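Local coordinates for dimethyladenosine transferase, putative (Plasmodium falciparum, PDB 2H1R), which probably transfers methyl groups from S-adenosyl-L-methionine to adenines of ribosomal RNA, as a member of the rRNA adenine N6-methyltransferase family, at residues L166-T171 with L194-S199; E143-M148 with V190-I195; S120-K125 with A136-Q141; R147-V152 with V170-N175; I30-I35 with T57-P62. All coordinates share one frame; numbering follows the deposited sequence. Where two conformers were deposited one is given.

From the N terminus, contact 5 comes first, closing the loop that runs from helix 28-38 through strand 45-49, the first in sequence of the main sheet, to the short helix 57-60. Contact 3 follows in series and packs helix 119-128 on strand 135-141 within one beta-alpha-beta unit. The other three interlock. Contact 2 spans the longest loop, from helix 142-148 to strand 189-196, and contact 4 nests inside it, joining the end of the same helix to strand 168-176. Contact 1 begins where contact 4 ends and finishes on the strand used by contact 2, pairing the last two strands of the sheet. Met-148 touches partners in contacts 2, 3 and 4.

Contact 1: L166-T171 with L194-S199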
# COMPACT_ATOMS: atom_id res chain seq x y z
N LEU A 166 -1.56 -0.96 -7.94
CA LEU A 166 -2.42 -2.09 -8.24
C LEU A 166 -3.66 -2.01 -7.37
O LEU A 166 -4.76 -2.18 -7.87
CB LEU A 166 -1.71 -3.44 -8.00
CG LEU A 166 -2.68 -4.63 -8.20
CD1 LEU A 166 -3.16 -4.69 -9.61
CD2 LEU A 166 -2.05 -5.93 -7.85
N PHE A 167 -3.47 -1.74 -6.09
CA PHE A 167 -4.57 -1.81 -5.15
C PHE A 167 -5.43 -0.56 -5.03
O PHE A 167 -6.62 -0.65 -4.66
CB PHE A 167 -4.08 -2.41 -3.84
CG PHE A 167 -3.63 -3.86 -4.00
CD1 PHE A 167 -4.57 -4.88 -4.14
CD2 PHE A 167 -2.26 -4.16 -4.13
CE1 PHE A 167 -4.17 -6.21 -4.34
CE2 PHE A 167 -1.83 -5.51 -4.34
CZ PHE A 167 -2.78 -6.52 -4.44
N CYS A 168 -4.86 0.60 -5.37
CA CYS A 168 -5.54 1.87 -5.19
C CYS A 168 -5.31 2.87 -6.34
O CYS A 168 -4.47 2.66 -7.21
CB CYS A 168 -5.09 2.51 -3.87
SG CYS A 168 -5.14 1.43 -2.41
N LYS A 169 -6.11 3.93 -6.35
CA LYS A 169 -5.76 5.16 -7.02
C LYS A 169 -5.15 6.01 -5.92
O LYS A 169 -5.78 6.22 -4.85
CB LYS A 169 -6.99 5.84 -7.62
CG LYS A 169 -7.85 4.89 -8.47
CD LYS A 169 -9.08 5.59 -9.02
CE LYS A 169 -10.22 5.59 -7.99
NZ LYS A 169 -11.12 6.75 -8.19
N VAL A 170 -3.93 6.48 -6.17
CA VAL A 170 -3.16 7.28 -5.24
C VAL A 170 -3.03 8.70 -5.79
O VAL A 170 -2.57 8.88 -6.93
CB VAL A 170 -1.75 6.73 -5.07
CG1 VAL A 170 -1.05 7.38 -3.85
CG2 VAL A 170 -1.81 5.23 -4.92
N THR A 171 -3.43 9.68 -4.99
CA THR A 171 -3.26 11.08 -5.38
C THR A 171 -2.65 11.90 -4.25
O THR A 171 -2.82 11.56 -3.08
CB THR A 171 -4.59 11.72 -5.79
OG1 THR A 171 -5.55 11.49 -4.77
CG2 THR A 171 -5.11 11.15 -7.14
N LEU A 194 -5.73 7.51 -0.90
CA LEU A 194 -5.82 6.20 -1.51
C LEU A 194 -7.29 5.83 -1.61
O LEU A 194 -8.00 5.84 -0.58
CB LEU A 194 -5.16 5.12 -0.66
CG LEU A 194 -3.73 5.23 -0.12
CD1 LEU A 194 -3.26 3.90 0.48
CD2 LEU A 194 -2.81 5.69 -1.21
N ILE A 195 -7.73 5.50 -2.83
CA ILE A 195 -9.03 4.89 -3.07
C ILE A 195 -8.87 3.47 -3.64
O ILE A 195 -8.56 3.33 -4.81
CB ILE A 195 -9.86 5.70 -4.08
CG1 ILE A 195 -9.82 7.22 -3.82
CG2 ILE A 195 -11.26 5.10 -4.14
CD1 ILE A 195 -10.62 7.68 -2.65
N PRO A 196 -9.12 2.44 -2.82
CA PRO A 196 -9.02 1.02 -3.17
C PRO A 196 -9.82 0.65 -4.40
O PRO A 196 -10.97 1.11 -4.55
CB PRO A 196 -9.58 0.32 -1.93
CG PRO A 196 -9.27 1.25 -0.83
CD PRO A 196 -9.53 2.61 -1.41
N LYS A 197 -9.22 -0.14 -5.28
CA LYS A 197 -9.90 -0.64 -6.48
C LYS A 197 -10.37 -2.07 -6.19
O LYS A 197 -9.55 -2.99 -6.07
CB LYS A 197 -8.95 -0.65 -7.68
CG LYS A 197 -8.42 0.73 -8.06
CD LYS A 197 -7.70 0.70 -9.38
CE LYS A 197 -6.22 0.44 -9.18
NZ LYS A 197 -5.50 0.10 -10.48
N GLU A 198 -11.69 -2.28 -6.13
CA GLU A 198 -12.22 -3.58 -5.71
C GLU A 198 -11.64 -4.80 -6.44
O GLU A 198 -11.29 -5.82 -5.80
CB GLU A 198 -13.75 -3.63 -5.84
CG GLU A 198 -14.34 -4.84 -5.08
N SER A 199 -11.57 -4.72 -7.76
CA SER A 199 -11.26 -5.91 -8.59
C SER A 199 -9.80 -6.35 -8.50
O SER A 199 -9.44 -7.46 -8.88
CB SER A 199 -11.63 -5.64 -10.04
OG SER A 199 -10.77 -4.64 -10.57
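Lys-169 and Ile-195 pair through two backbone hydrogen bonds, in the antiparallel pairing of the last two strands of the seven-stranded sheet of a class I methyltransferase fold. Lys-169 N reaches Ile-195 O at 3.0 Å, and Ile-195 N returns to Lys-169 O at 2.9 Å. Non-hydrogen-bonded pairs flank them: Cys-168 with Pro-196 and Val-170 with Leu-194.

The side chains of Val-170 and Leu-194 lie alongside and point the same way. Leu-194 CD2 touches Val-170 CG1 at 3.6 Å and CG2 at 3.9 Å, so one methyl is straddled by both branches of the valine. On the same face, Cys-168 SG packs on Leu-194 CB at 4.1 Å. On the other face, the chain of Lys-169 bends at chi3 (-84°), which brings CE over Ile-195 CB at 3.9 Å.

Further out, helix 159-167 runs straight into strand 168-176, and its last carbonyls are used by the strand's partner. Lys-197 N donates to Phe-167 O at 2.7 Å, the next bond in the register beyond the Cys-168 and Pro-196 pair. The Lys-197 side chain reaches back to the helix end, where NZ bonds to Lys-165 O and CE lies 3.3 Å from Leu-166 O.

Contact 2: E143-M148 with V190-I195; sequences EFAERM and VIVKLI
Ala-145 and Met-148, one helical turn apart, present themselves to three alternate residues of strand 189-196, all five of them buried, and between them they illustrate how a helix can rest on a sheet without a single hydrogen bond across the gap. The methyl of Ala-145 makes the closer approach. Ala-145 CB sits 3.6 Å from Val-190 CB and 3.8 Å from Val-190 CG1, the branch placed anti to the valine's backbone nitrogen (chi1 170°). Ala-145 CB is also 4.2 Å from Val-192 CG1, so the short side chain bridges two residues of the strand. With no atoms beyond CB on the helix side, the helix comes nearest the strand here.

The helix is the one that follows strand 135-141 in the Rossmann-like methyltransferase fold. It covers the neighbouring strand, 189-196, with its axis 8.5 Å away and turned by 32°, close enough to parallel for Val-190, Val-192 and Leu-194 to follow its flank.

Toward the far end of that row the gap is spanned by a longer side chain. Met-148 is extended through CG and SD and then turns at chi3 (72°), so that its terminal CE does the touching. Met-148 CE lies 3.8 Å from Leu-194 CD2, the two side chains meeting at about a right angle, and 4.2 Å from Val-192 CG2. Val-192 is thus shared, its CG1 facing Ala-145 and its CG2 facing the methionine. Leu-160 and Val-164 of helix 159-167 also touch Met-148.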
# COMPACT_ATOMS: atom_id res chain seq x y z
N GLU A 143 9.79 11.84 1.46
CA GLU A 143 10.61 10.93 0.65
C GLU A 143 9.78 9.66 0.37
O GLU A 143 9.73 9.17 -0.78
CB GLU A 143 11.92 10.60 1.39
CG GLU A 143 12.78 11.82 1.95
CD GLU A 143 12.14 12.66 3.09
OE1 GLU A 143 11.42 13.62 2.80
OE2 GLU A 143 12.40 12.40 4.29
N PHE A 144 9.09 9.17 1.40
CA PHE A 144 8.25 7.97 1.26
C PHE A 144 7.07 8.24 0.35
O PHE A 144 6.78 7.46 -0.53
CB PHE A 144 7.79 7.44 2.62
CG PHE A 144 7.05 6.14 2.53
CD1 PHE A 144 7.73 4.93 2.53
CD2 PHE A 144 5.67 6.11 2.41
CE1 PHE A 144 7.04 3.72 2.43
CE2 PHE A 144 4.98 4.89 2.31
CZ PHE A 144 5.66 3.70 2.31
N ALA A 145 6.36 9.35 0.59
CA ALA A 145 5.28 9.75 -0.30
C ALA A 145 5.72 9.92 -1.75
O ALA A 145 4.96 9.58 -2.64
CB ALA A 145 4.60 10.99 0.21
N GLU A 146 6.93 10.45 -2.01
CA GLU A 146 7.38 10.65 -3.41
C GLU A 146 7.48 9.28 -4.12
O GLU A 146 7.14 9.16 -5.28
CB GLU A 146 8.78 11.27 -3.51
CG GLU A 146 9.00 12.77 -3.24
CD GLU A 146 10.52 13.06 -3.35
OE1 GLU A 146 11.15 12.62 -4.37
OE2 GLU A 146 11.11 13.67 -2.40
N ARG A 147 7.94 8.27 -3.39
CA ARG A 147 7.98 6.86 -3.87
C ARG A 147 6.60 6.27 -4.22
O ARG A 147 6.42 5.62 -5.23
CB ARG A 147 8.59 5.99 -2.80
CG ARG A 147 10.06 6.21 -2.51
CD ARG A 147 10.77 4.87 -2.38
NE ARG A 147 10.51 4.18 -1.13
CZ ARG A 147 10.41 2.85 -0.99
NH1 ARG A 147 10.48 2.04 -2.05
NH2 ARG A 147 10.19 2.33 0.20
N MET A 148 5.60 6.51 -3.36
CA MET A 148 4.28 6.00 -3.63
C MET A 148 3.74 6.71 -4.87
O MET A 148 2.97 6.15 -5.60
CB MET A 148 3.34 6.30 -2.45
CG MET A 148 3.64 5.51 -1.19
SD MET A 148 2.55 6.11 0.11
CE MET A 148 0.95 5.44 -0.43
N VAL A 190 3.95 14.94 3.33
CA VAL A 190 3.04 15.00 2.20
C VAL A 190 1.82 14.17 2.62
O VAL A 190 1.97 13.13 3.24
CB VAL A 190 3.65 14.37 0.92
CG1 VAL A 190 2.59 14.21 -0.21
CG2 VAL A 190 4.83 15.21 0.42
N ILE A 191 0.64 14.67 2.29
CA ILE A 191 -0.60 13.94 2.49
C ILE A 191 -1.07 13.39 1.17
O ILE A 191 -1.15 14.12 0.17
CB ILE A 191 -1.70 14.84 3.12
CG1 ILE A 191 -1.17 15.34 4.48
CG2 ILE A 191 -3.04 14.01 3.23
CD1 ILE A 191 -1.91 16.47 5.08
N VAL A 192 -1.36 12.09 1.17
CA VAL A 192 -1.82 11.38 -0.02
C VAL A 192 -3.19 10.77 0.28
O VAL A 192 -3.54 10.56 1.47
CB VAL A 192 -0.83 10.27 -0.49
CG1 VAL A 192 0.52 10.87 -0.87
CG2 VAL A 192 -0.62 9.23 0.56
N LYS A 193 -3.95 10.52 -0.78
CA LYS A 193 -5.25 9.86 -0.70
C LYS A 193 -5.21 8.58 -1.50
O LYS A 193 -4.66 8.55 -2.61
CB LYS A 193 -6.34 10.78 -1.26
CG LYS A 193 -7.78 10.21 -1.21
CD LYS A 193 -8.79 11.27 -1.72
CE LYS A 193 -8.83 11.32 -3.26
NZ LYS A 193 -9.74 12.41 -3.86
N LEU A 194 -5.73 7.51 -0.90
CA LEU A 194 -5.82 6.20 -1.51
C LEU A 194 -7.29 5.83 -1.61
O LEU A 194 -8.00 5.84 -0.58
CB LEU A 194 -5.16 5.12 -0.66
CG LEU A 194 -3.73 5.23 -0.12
CD1 LEU A 194 -3.26 3.90 0.48
CD2 LEU A 194 -2.81 5.69 -1.21
N ILE A 195 -7.73 5.50 -2.83
CA ILE A 195 -9.03 4.89 -3.07
C ILE A 195 -8.87 3.47 -3.64
O ILE A 195 -8.56 3.33 -4.81
CB ILE A 195 -9.86 5.70 -4.08
CG1 ILE A 195 -9.82 7.22 -3.82
CG2 ILE A 195 -11.26 5.10 -4.14
CD1 ILE A 195 -10.62 7.68 -2.65

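Contact 3: S120-K125 with A136-Q141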
# COMPACT_ATOMS: atom_id res chain seq x y z
N SER A 120 6.13 1.61 5.38
CA SER A 120 5.92 0.46 4.52
C SER A 120 5.01 -0.61 5.17
O SER A 120 4.08 -1.11 4.49
CB SER A 120 7.25 -0.13 4.06
OG SER A 120 7.02 -1.28 3.29
N PRO A 121 5.26 -0.96 6.46
CA PRO A 121 4.35 -1.88 7.15
C PRO A 121 2.88 -1.40 7.15
O PRO A 121 1.97 -2.23 7.01
CB PRO A 121 4.87 -1.89 8.59
CG PRO A 121 6.32 -1.54 8.48
CD PRO A 121 6.40 -0.57 7.32
N LEU A 122 2.67 -0.10 7.31
CA LEU A 122 1.30 0.43 7.27
C LEU A 122 0.64 0.19 5.90
O LEU A 122 -0.49 -0.27 5.83
CB LEU A 122 1.24 1.91 7.64
CG LEU A 122 -0.22 2.39 7.48
CD1 LEU A 122 -1.15 1.89 8.63
CD2 LEU A 122 -0.35 3.87 7.20
N ILE A 123 1.35 0.53 4.82
CA ILE A 123 0.86 0.30 3.48
C ILE A 123 0.48 -1.17 3.24
O ILE A 123 -0.58 -1.45 2.72
CB ILE A 123 1.88 0.77 2.39
CG1 ILE A 123 1.98 2.30 2.35
CG2 ILE A 123 1.54 0.19 1.01
CD1 ILE A 123 0.63 3.02 2.26
N PHE A 124 1.37 -2.10 3.61
CA PHE A 124 1.09 -3.53 3.45
C PHE A 124 -0.13 -3.97 4.30
O PHE A 124 -0.94 -4.80 3.86
CB PHE A 124 2.32 -4.34 3.82
N LYS A 125 -0.24 -3.42 5.50
CA LYS A 125 -1.42 -3.70 6.34
C LYS A 125 -2.71 -3.23 5.67
O LYS A 125 -3.70 -3.98 5.66
CB LYS A 125 -1.29 -3.03 7.70
CG LYS A 125 -2.28 -3.61 8.70
CD LYS A 125 -2.01 -3.16 10.09
CE LYS A 125 -2.85 -4.01 11.05
NZ LYS A 125 -2.53 -3.56 12.42
N ALA A 136 -8.53 6.38 2.28
CA ALA A 136 -7.59 6.65 3.36
C ALA A 136 -6.87 7.95 3.02
O ALA A 136 -6.46 8.13 1.89
CB ALA A 136 -6.57 5.48 3.50
N VAL A 137 -6.74 8.85 3.98
CA VAL A 137 -6.01 10.11 3.80
C VAL A 137 -4.82 10.00 4.77
O VAL A 137 -5.00 9.93 5.99
CB VAL A 137 -6.89 11.33 4.05
CG1 VAL A 137 -6.13 12.61 3.73
CG2 VAL A 137 -8.19 11.24 3.17
N LEU A 138 -3.61 9.92 4.21
CA LEU A 138 -2.43 9.50 4.99
C LEU A 138 -1.32 10.53 4.87
O LEU A 138 -0.99 10.95 3.76
CB LEU A 138 -1.95 8.10 4.52
CG LEU A 138 -2.96 6.91 4.54
CD1 LEU A 138 -2.45 5.66 3.78
CD2 LEU A 138 -3.36 6.51 5.91
N MET A 139 -0.72 10.91 5.99
CA MET A 139 0.44 11.79 5.95
C MET A 139 1.73 11.00 6.17
O MET A 139 1.84 10.20 7.11
CB MET A 139 0.28 12.94 6.94
CG MET A 139 1.48 13.84 7.05
SD MET A 139 0.98 15.36 7.87
CE MET A 139 1.01 14.83 9.55
N PHE A 140 2.67 11.16 5.24
CA PHE A 140 3.96 10.47 5.29
C PHE A 140 5.10 11.47 5.16
O PHE A 140 4.97 12.51 4.53
CB PHE A 140 4.12 9.46 4.12
CG PHE A 140 3.16 8.29 4.14
CD1 PHE A 140 3.40 7.19 4.96
CD2 PHE A 140 2.08 8.25 3.27
CE1 PHE A 140 2.54 6.10 4.97
CE2 PHE A 140 1.20 7.15 3.25
CZ PHE A 140 1.44 6.06 4.12
N GLN A 141 6.26 11.12 5.71
CA GLN A 141 7.48 11.87 5.40
C GLN A 141 7.64 11.98 3.87
O GLN A 141 7.30 11.03 3.14
CB GLN A 141 8.66 11.17 6.07
CG GLN A 141 9.81 12.08 6.43
CD GLN A 141 10.91 11.37 7.21
OE1 GLN A 141 10.71 10.96 8.36
NE2 GLN A 141 12.10 11.26 6.61
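Ile-123 reaches from helix 119-128 to Phe-140 on strand 135-141, and the path of its side chain shows how a branched residue spends its atoms. CB is the branch point and stands back from the strand. CG2, anti to the backbone nitrogen, heads off in another direction, whereas Ile-123 CG1 (chi1 -70°) takes the chain toward the sheet and comes within 4.2 Å of Phe-140 CZ. A second bend, chi2 -50°, places the tip: Ile-123 CD1 is 3.7 Å from Phe-140 CZ and 4.3 Å from Leu-138 CD1. The last methyl therefore sits between two side chains that stand two residues apart on one side of the strand.

Leu-122, the preceding residue of the helix, adds a second finger. Leu-122 CD2 is 4.2 Å from Phe-140 CZ and equally 4.2 Å from Leu-138 CD2. The far end of the aromatic ring is thus met by two methyls from adjacent helical residues, each coming in at a slant. All four side chains are buried and apolar, and the segments meet through van der Waals contact. The helix axis stays 11.4 Å from that of the strand, a gap filled by these long side chains.

Helix and strand belong to the beta-alpha-beta unit formed with strand 109-113, whose Asn-113 is predicted to bind S-adenosyl-L-methionine; the side chain of Phe-140 is about 7 Å from that of Asn-113. Beside this layer lies helix 142-148, whose Met-148 and Phe-144 touch both Ile-123 and Phe-140. Strand 135-141 pairs with strand 109-113 along one edge and with strand 189-196 along the other.

Contact 4: R147-V152 with V170-N175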
# COMPACT_ATOMS: atom_id res chain seq x y z
N ARG A 147 7.94 8.27 -3.39
CA ARG A 147 7.98 6.86 -3.87
C ARG A 147 6.60 6.27 -4.22
O ARG A 147 6.42 5.62 -5.23
CB ARG A 147 8.59 5.99 -2.80
CG ARG A 147 10.06 6.21 -2.51
CD ARG A 147 10.77 4.87 -2.38
NE ARG A 147 10.51 4.18 -1.13
CZ ARG A 147 10.41 2.85 -0.99
NH1 ARG A 147 10.48 2.04 -2.05
NH2 ARG A 147 10.19 2.33 0.20
N MET A 148 5.60 6.51 -3.36
CA MET A 148 4.28 6.00 -3.63
C MET A 148 3.74 6.71 -4.87
O MET A 148 2.97 6.15 -5.60
CB MET A 148 3.34 6.30 -2.45
CG MET A 148 3.64 5.51 -1.19
SD MET A 148 2.55 6.11 0.11
CE MET A 148 0.95 5.44 -0.43
N LEU A 149 4.15 7.96 -5.06
CA LEU A 149 3.65 8.80 -6.14
C LEU A 149 4.55 8.74 -7.39
O LEU A 149 4.32 9.42 -8.37
CB LEU A 149 3.56 10.27 -5.66
CG LEU A 149 2.44 10.55 -4.63
CD1 LEU A 149 2.64 11.92 -3.94
CD2 LEU A 149 1.13 10.47 -5.30
N ALA A 150 5.59 7.93 -7.33
CA ALA A 150 6.58 7.89 -8.44
C ALA A 150 6.04 7.63 -9.85
O ALA A 150 5.06 6.87 -10.08
CB ALA A 150 7.73 7.01 -8.08
N ASN A 151 6.66 8.29 -10.83
CA ASN A 151 6.31 8.06 -12.23
C ASN A 151 7.05 6.84 -12.81
O ASN A 151 8.19 6.55 -12.45
CB ASN A 151 6.64 9.28 -13.10
CG ASN A 151 5.98 10.55 -12.59
OD1 ASN A 151 6.66 11.50 -12.23
ND2 ASN A 151 4.66 10.57 -12.57
N VAL A 152 6.37 6.15 -13.72
CA VAL A 152 6.95 4.96 -14.37
C VAL A 152 8.23 5.38 -15.12
O VAL A 152 8.25 6.40 -15.80
CB VAL A 152 5.94 4.28 -15.28
CG1 VAL A 152 5.44 5.22 -16.35
CG2 VAL A 152 6.51 2.98 -15.94
N VAL A 170 -3.93 6.48 -6.17
CA VAL A 170 -3.16 7.28 -5.24
C VAL A 170 -3.03 8.70 -5.79
O VAL A 170 -2.57 8.88 -6.93
CB VAL A 170 -1.75 6.73 -5.07
CG1 VAL A 170 -1.05 7.38 -3.85
CG2 VAL A 170 -1.81 5.23 -4.92
N THR A 171 -3.43 9.68 -4.99
CA THR A 171 -3.26 11.08 -5.38
C THR A 171 -2.65 11.90 -4.25
O THR A 171 -2.82 11.56 -3.08
CB THR A 171 -4.59 11.72 -5.79
OG1 THR A 171 -5.55 11.49 -4.77
CG2 THR A 171 -5.11 11.15 -7.14
N LYS A 172 -1.94 12.98 -4.61
CA LYS A 172 -1.38 13.89 -3.65
C LYS A 172 -2.45 14.88 -3.21
O LYS A 172 -3.13 15.50 -4.04
CB LYS A 172 -0.20 14.64 -4.25
CG LYS A 172 0.37 15.71 -3.35
CD LYS A 172 1.28 16.64 -4.16
CE LYS A 172 2.58 16.79 -3.45
NZ LYS A 172 3.23 15.44 -3.35
N VAL A 173 -2.61 15.03 -1.90
CA VAL A 173 -3.58 15.97 -1.35
C VAL A 173 -2.87 17.32 -1.19
O VAL A 173 -3.34 18.33 -1.72
CB VAL A 173 -4.12 15.46 0.01
CG1 VAL A 173 -4.97 16.55 0.75
CG2 VAL A 173 -4.93 14.19 -0.19
N CYS A 174 -1.72 17.32 -0.52
CA CYS A 174 -0.92 18.54 -0.31
C CYS A 174 0.45 18.27 0.30
O CYS A 174 0.77 17.16 0.76
CB CYS A 174 -1.69 19.52 0.58
SG CYS A 174 -1.97 18.92 2.28
N ASN A 175 1.28 19.32 0.30
CA ASN A 175 2.53 19.32 1.01
C ASN A 175 2.30 19.80 2.42
O ASN A 175 1.38 20.58 2.67
CB ASN A 175 3.52 20.24 0.33
CG ASN A 175 3.82 19.80 -1.06
OD1 ASN A 175 4.37 18.73 -1.26
ND2 ASN A 175 3.44 20.60 -2.04
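Leu-149 lays its CD2 methyl over one face of the peptide group that links Thr-171 to Lys-172, 4.2 Å from Thr-171 C and 4.0 Å from Lys-172 N. This peptide belongs to strand 168-176, the last strand at one end of the Rossmann-like sheet, and the leucine comes from the turn that follows helix 142-148. No hydrogen bond crosses between the segments; the leucine methyls carry the contact, against side chains and backbone alike.

The two methyls of Leu-149 divide the work. CD2 also reaches Val-170 CG1 at 4.1 Å, while Leu-149 CD1 meets Lys-172 CB at 3.9 Å, on the next residue along this side of the strand. The fork of the leucine thus follows two alternate side chains as well as the backbone between them. Leu-149 CG is turned anti to its own carbonyl carbon (chi1 -71°), which carries the fork across to the strand although CB itself does not head there. Met-148, just before it, adds a looser touch through CE, 4.4 Å from Val-170 CG1.

The contact is at the surface, with Lys-172 exposed. Farther along the strand, Val-173 and Cys-174 both face Ile-191 of strand 189-196, a classic beta bulge. The lysine chain of Lys-172, bent at chi3 and chi4, curls back and crosses Leu-149 at about a right angle, bringing its NZ to 3.6 Å from Leu-149 CD1.

Contact 5: I30-I35 with T57-P62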
# COMPACT_ATOMS: atom_id res chain seq x y z
N ILE A 30 -4.39 22.89 7.13
CA ILE A 30 -4.09 21.49 6.70
C ILE A 30 -5.20 20.51 7.16
O ILE A 30 -5.62 19.62 6.42
CB ILE A 30 -2.69 20.99 7.26
CG1 ILE A 30 -1.53 21.93 6.89
CG2 ILE A 30 -2.36 19.56 6.81
CD1 ILE A 30 -1.37 22.20 5.45
N LEU A 31 -5.64 20.64 8.41
CA LEU A 31 -6.77 19.83 8.85
C LEU A 31 -7.97 19.97 7.93
O LEU A 31 -8.65 18.96 7.64
CB LEU A 31 -7.17 20.18 10.28
CG LEU A 31 -6.08 20.05 11.34
CD1 LEU A 31 -6.68 20.11 12.73
CD2 LEU A 31 -5.36 18.76 11.17
N ASP A 32 -8.26 21.19 7.49
CA ASP A 32 -9.36 21.43 6.54
C ASP A 32 -9.18 20.66 5.23
O ASP A 32 -10.14 20.14 4.67
CB ASP A 32 -9.52 22.92 6.23
CG ASP A 32 -10.27 23.67 7.32
OD1 ASP A 32 -10.82 23.02 8.24
OD2 ASP A 32 -10.29 24.93 7.27
N LYS A 33 -7.94 20.57 4.76
CA LYS A 33 -7.64 19.86 3.51
C LYS A 33 -7.83 18.36 3.69
O LYS A 33 -8.28 17.68 2.76
CB LYS A 33 -6.21 20.14 3.09
CG LYS A 33 -5.95 21.60 2.70
CD LYS A 33 -4.70 21.76 1.87
CE LYS A 33 -4.93 21.25 0.45
NZ LYS A 33 -4.01 21.90 -0.54
N ILE A 34 -7.45 17.84 4.86
CA ILE A 34 -7.64 16.41 5.16
C ILE A 34 -9.14 16.08 5.07
O ILE A 34 -9.55 15.12 4.42
CB ILE A 34 -7.04 16.08 6.56
CG1 ILE A 34 -5.51 16.07 6.47
CG2 ILE A 34 -7.52 14.73 7.13
CD1 ILE A 34 -4.80 16.05 7.85
N ILE A 35 -9.95 16.88 5.76
CA ILE A 35 -11.40 16.66 5.85
C ILE A 35 -12.04 16.71 4.46
O ILE A 35 -12.85 15.87 4.11
CB ILE A 35 -12.05 17.73 6.78
CG1 ILE A 35 -11.61 17.56 8.23
CG2 ILE A 35 -13.60 17.79 6.59
CD1 ILE A 35 -11.93 16.17 8.82
N THR A 57 -9.49 14.92 15.47
CA THR A 57 -10.59 14.14 16.05
C THR A 57 -11.89 14.93 16.18
O THR A 57 -12.97 14.47 15.75
CB THR A 57 -10.22 13.58 17.43
OG1 THR A 57 -8.94 12.96 17.36
CG2 THR A 57 -11.25 12.51 17.89
N VAL A 58 -11.80 16.12 16.76
CA VAL A 58 -12.99 16.93 17.01
C VAL A 58 -13.66 17.38 15.70
O VAL A 58 -14.85 17.71 15.69
CB VAL A 58 -12.69 18.11 17.98
CG1 VAL A 58 -12.18 17.57 19.34
CG2 VAL A 58 -11.72 19.14 17.39
N LYS A 59 -12.90 17.37 14.60
CA LYS A 59 -13.44 17.77 13.31
C LYS A 59 -14.08 16.60 12.60
O LYS A 59 -14.97 16.80 11.74
CB LYS A 59 -12.36 18.40 12.41
CG LYS A 59 -11.86 19.77 12.86
CD LYS A 59 -10.63 20.19 12.05
CE LYS A 59 -10.97 20.57 10.61
NZ LYS A 59 -11.71 21.86 10.58
N LEU A 60 -13.59 15.40 12.91
CA LEU A 60 -14.12 14.13 12.34
C LEU A 60 -15.48 13.69 12.93
O LEU A 60 -16.35 13.23 12.22
CB LEU A 60 -13.12 12.98 12.55
CG LEU A 60 -11.77 13.07 11.79
CD1 LEU A 60 -10.84 12.02 12.38
CD2 LEU A 60 -11.95 12.86 10.31
N LEU A 61 -15.59 13.82 14.23
CA LEU A 61 -16.76 13.34 15.01
C LEU A 61 -18.18 13.82 14.56
O LEU A 61 -19.12 13.02 14.52
CB LEU A 61 -16.50 13.60 16.49
CG LEU A 61 -15.46 12.71 17.19
CD1 LEU A 61 -15.01 13.32 18.48
CD2 LEU A 61 -16.05 11.32 17.43
N PRO A 62 -18.36 15.12 14.30
CA PRO A 62 -19.64 15.59 13.75
C PRO A 62 -19.90 15.15 12.30
O PRO A 62 -21.05 15.22 11.84
CB PRO A 62 -19.53 17.12 13.87
CG PRO A 62 -18.04 17.37 13.83
CD PRO A 62 -17.42 16.24 14.55
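At the N-terminal part of the methyltransferase fold, helix 28-38 packs beside the short helix 57-60, which follows strand 45-49, the first in sequence of the main sheet, and the loop holding Gly-50, a predicted S-adenosyl-L-methionine ligand. Lys-59 provides most of the join. Its side chain leaves the short helix toward helix 28-38, then bends at both chi3 (72°) and chi4 (71°), so that the aliphatic part passes over the longer helix before the ammonium group arrives at Asp-32. Lys-59 NZ forms a salt bridge with Asp-32 OD1 at 2.8 Å and meets that oxygen nearly in line with its C-O bond.

The methylenes are used on the way. Lys-59 CE lies 3.8 Å from Leu-31 CB and 3.9 Å from Ile-35 CG1, and Lys-59 CD is 4.0 Å from Leu-31 CD1. Lys-59 thus rests its carbon atoms on two apolar residues one turn apart, while its charge goes on to the exposed carboxylate. The approach of the ammonium group would be expected to favour the ionised form of Asp-32.

Beside the lysine, Ile-35 and Leu-60 cross obliquely and close the apolar side, with Ile-35 CD1 touching Leu-60 CD2 at 3.6 Å.

The side chain of Leu-31 is also about 4 Å from that of Leu-25, another predicted ligand of the cofactor. On a different flank of helix 28-38, Ile-30 and Ile-34 pack on Ile-191 of strand 189-196, while Val-58 touches Arg-83 and Cys-84 of helix 74-86, so the short helix has helix 28-38 and helix 74-86 as neighbours, while helix 28-38 rests on the sheet.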